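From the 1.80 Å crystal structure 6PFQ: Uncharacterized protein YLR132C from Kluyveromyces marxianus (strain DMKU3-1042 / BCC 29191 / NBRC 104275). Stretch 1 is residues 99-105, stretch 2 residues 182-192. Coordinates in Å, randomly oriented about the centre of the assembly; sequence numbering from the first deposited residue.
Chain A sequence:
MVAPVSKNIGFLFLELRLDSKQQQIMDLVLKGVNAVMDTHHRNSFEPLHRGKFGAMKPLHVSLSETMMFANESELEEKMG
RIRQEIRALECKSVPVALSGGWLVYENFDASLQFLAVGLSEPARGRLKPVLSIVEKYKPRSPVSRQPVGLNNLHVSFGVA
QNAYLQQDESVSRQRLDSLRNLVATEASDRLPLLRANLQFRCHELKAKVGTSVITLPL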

# COMPACT_ATOMS: atom_id res chain seq x y z
N SER A 99 4.82 -11.41 3.82
CA SER A 99 5.81 -12.45 3.61
C SER A 99 6.98 -11.83 2.86
O SER A 99 6.80 -10.86 2.11
CB SER A 99 5.15 -13.59 2.81
OG SER A 99 6.09 -14.46 2.35
N GLY A 100 8.19 -12.36 3.09
CA GLY A 100 9.30 -11.96 2.24
C GLY A 100 10.00 -10.73 2.79
O GLY A 100 9.86 -10.37 3.95
N GLY A 101 10.80 -10.10 1.92
CA GLY A 101 11.69 -9.03 2.34
C GLY A 101 11.16 -7.64 2.00
O GLY A 101 10.04 -7.45 1.53
N TRP A 102 12.01 -6.66 2.25
CA TRP A 102 11.66 -5.28 1.93
C TRP A 102 11.52 -5.10 0.43
O TRP A 102 12.31 -5.64 -0.35
CB TRP A 102 12.74 -4.32 2.41
CG TRP A 102 12.85 -4.14 3.85
CD1 TRP A 102 13.99 -4.34 4.61
CD2 TRP A 102 11.83 -3.67 4.78
NE1 TRP A 102 13.73 -4.03 5.91
CE2 TRP A 102 12.42 -3.63 6.05
CE3 TRP A 102 10.47 -3.30 4.64
CZ2 TRP A 102 11.71 -3.23 7.20
CZ3 TRP A 102 9.77 -2.88 5.78
CH2 TRP A 102 10.40 -2.84 7.05
N LEU A 103 10.52 -4.30 0.04
CA LEU A 103 10.33 -3.84 -1.32
C LEU A 103 10.34 -2.32 -1.32
O LEU A 103 10.05 -1.70 -0.30
CB LEU A 103 9.01 -4.33 -1.88
CG LEU A 103 8.75 -5.84 -1.68
CD1 LEU A 103 7.34 -6.15 -2.11
CD2 LEU A 103 9.73 -6.62 -2.55
N VAL A 104 10.72 -1.71 -2.44
CA VAL A 104 10.59 -0.25 -2.56
C VAL A 104 9.77 0.03 -3.81
O VAL A 104 10.14 -0.42 -4.91
CB VAL A 104 11.94 0.48 -2.62
CG1 VAL A 104 11.66 2.01 -2.67
CG2 VAL A 104 12.81 0.14 -1.35
N TYR A 105 8.61 0.66 -3.61
CA TYR A 105 7.70 1.05 -4.70
C TYR A 105 7.71 2.56 -4.87
O TYR A 105 7.60 3.28 -3.90
CB TYR A 105 6.27 0.62 -4.41
CG TYR A 105 6.02 -0.88 -4.54
CD1 TYR A 105 5.94 -1.48 -5.79
CD2 TYR A 105 5.86 -1.68 -3.41
CE1 TYR A 105 5.68 -2.86 -5.93
CE2 TYR A 105 5.59 -3.05 -3.53
CZ TYR A 105 5.52 -3.62 -4.78
OH TYR A 105 5.27 -4.96 -4.90
N LEU A 182 20.22 -2.35 -0.86
CA LEU A 182 20.76 -1.97 0.44
C LEU A 182 19.82 -2.37 1.58
O LEU A 182 20.25 -2.97 2.56
CB LEU A 182 21.07 -0.48 0.46
CG LEU A 182 21.56 0.06 1.80
CD1 LEU A 182 22.88 -0.63 2.20
CD2 LEU A 182 21.66 1.60 1.76
N VAL A 183 18.52 -2.04 1.46
CA VAL A 183 17.64 -2.37 2.57
C VAL A 183 17.51 -3.88 2.70
O VAL A 183 17.45 -4.41 3.84
CB VAL A 183 16.25 -1.70 2.48
CG1 VAL A 183 16.40 -0.19 2.51
CG2 VAL A 183 15.45 -2.15 1.23
N ALA A 184 17.55 -4.60 1.58
CA ALA A 184 17.45 -6.06 1.64
C ALA A 184 18.69 -6.69 2.26
O ALA A 184 18.59 -7.66 3.03
CB ALA A 184 17.19 -6.62 0.24
N THR A 185 19.88 -6.19 1.94
CA THR A 185 21.09 -6.85 2.43
C THR A 185 21.50 -6.39 3.82
O THR A 185 22.05 -7.19 4.59
CB THR A 185 22.27 -6.59 1.48
OG1 THR A 185 22.54 -5.20 1.45
CG2 THR A 185 21.96 -7.01 0.09
N GLU A 186 21.25 -5.13 4.16
CA GLU A 186 21.79 -4.58 5.41
C GLU A 186 20.73 -4.15 6.41
O GLU A 186 21.11 -3.82 7.54
CB GLU A 186 22.71 -3.37 5.12
CG GLU A 186 24.04 -3.76 4.46
CD GLU A 186 25.02 -2.60 4.36
OE1 GLU A 186 24.92 -1.65 5.17
OE2 GLU A 186 25.89 -2.63 3.47
N ALA A 187 19.44 -4.14 6.06
CA ALA A 187 18.42 -3.59 6.95
C ALA A 187 17.24 -4.53 7.17
O ALA A 187 16.15 -4.08 7.53
CB ALA A 187 17.92 -2.24 6.43
N SER A 188 17.45 -5.84 7.03
CA SER A 188 16.40 -6.86 7.10
C SER A 188 16.30 -7.66 8.40
O SER A 188 15.45 -8.54 8.48
CB SER A 188 16.59 -7.86 5.94
OG SER A 188 16.35 -7.18 4.72
N ASP A 189 17.16 -7.43 9.40
CA ASP A 189 17.23 -8.38 10.51
C ASP A 189 15.99 -8.37 11.38
O ASP A 189 15.75 -9.34 12.11
CB ASP A 189 18.46 -8.13 11.40
CG ASP A 189 19.78 -8.37 10.66
OD1 ASP A 189 19.76 -8.87 9.52
OD2 ASP A 189 20.84 -8.07 11.22
N ARG A 190 15.22 -7.28 11.40
CA ARG A 190 14.02 -7.26 12.22
C ARG A 190 12.77 -7.62 11.42
O ARG A 190 11.66 -7.51 11.95
CB ARG A 190 13.81 -5.88 12.87
CG ARG A 190 15.06 -5.20 13.49
CD ARG A 190 15.33 -5.69 14.95
NE ARG A 190 15.86 -7.06 15.03
CZ ARG A 190 17.14 -7.40 14.83
NH1 ARG A 190 18.04 -6.47 14.49
NH2 ARG A 190 17.54 -8.65 14.96
N LEU A 191 12.91 -8.07 10.18
CA LEU A 191 11.71 -8.45 9.45
C LEU A 191 10.96 -9.64 10.05
O LEU A 191 9.72 -9.63 9.98
CB LEU A 191 12.05 -8.72 7.97
CG LEU A 191 12.11 -7.41 7.16
CD1 LEU A 191 12.53 -7.69 5.73
CD2 LEU A 191 10.73 -6.74 7.14
N PRO A 192 11.60 -10.64 10.66
CA PRO A 192 10.78 -11.70 11.29
C PRO A 192 9.87 -11.16 12.36
O PRO A 192 8.72 -11.61 12.46
CB PRO A 192 11.83 -12.68 11.85
CG PRO A 192 12.99 -12.53 10.88
CD PRO A 192 13.03 -11.01 10.59
O HOH W 1 14.66 -7.70 2.74

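Stretch 1 meets the end of a helix and the loop that follows it. The chain turns a corner at Gly-100 and Gly-101 and continues into a strand that runs on past Tyr-105. Stretch 2 is helical through Glu-186. Ala-187 is the first residue to leave helical angles, and a type I turn from Ser-188 to Leu-191 leads into the next helix. Arg-190 holds the N-cap position of that helix. The backbones come closest at Trp-102 and Ala-184, whose CA atoms are 5.8 Å apart.

Trp-102 is the centre of the contact. Its CA-to-CB bond points toward stretch 2, and its chi1 is m (-71°) with chi2 at 124°. This conformation lays the indole along the helix end and the loop, with NE1 directed at the backbone. Trp-102 NE1 donates a hydrogen bond to Ala-187 O at 2.9 Å, with an N-H...O angle of 158°. The bond is short and nearly straight. It gives the polar atom of a buried ring a partner, and it uses a carbonyl at the point where the helix has ended. Val-183 O also lies at the ring edge, 3.5 Å from Trp-102 CD1. Val-183 O already accepts the helical hydrogen bond from Ala-187 N at 3.0 Å.

Leu-191 covers one face of the indole. Its chi1 is m (-83°) and its chi2 is t (177°). In this rotamer Leu-191 CD2 sits 3.7 Å from the centroid of the six-membered ring of Trp-102, 14° off the ring normal. This is a CH-pi contact, in which a methyl group lies against the ring's electron cloud. Leu-191 CD2 is also 3.6 Å from Trp-102 CZ2. The other methyl reaches the corner of the chain: Leu-191 CD1 is 3.7 Å from Gly-101 CA.

Val-183 packs nearer the backbone of the strand. Its chi1 is m (-62°), and Val-183 CG2 lies 3.7 Å from Trp-102 CB. Val-183 CG2 is also 4.3 Å from Val-104 CG2, and the chi1 of Val-104 is t (-177°). These contacts are apolar. Leu-103, between Trp-102 and Val-104, points away and makes no contact with stretch 2, as expected from the alternation of side chains along a strand.

Ser-188 adds a polar link. Its chi1 is m (-67°), which places Ser-188 OG back against the helix end, 2.8 Å from Ala-184 O and 3.1 Å from Val-183 O. Water 1 bridges the stretches here. The oxygen of water 1 accepts from Trp-102 N at 2.9 Å and donates to Ser-188 OG at 2.7 Å. The water thus serves the amide of Trp-102, which makes no direct hydrogen bond to stretch 2.

The two glycines differ. At the backbone angles of Gly-100 (88/-164), a CB would be jammed against the carbonyl oxygen of Ser-99, so the conformation itself calls for glycine. At Gly-101 there is room for a CB.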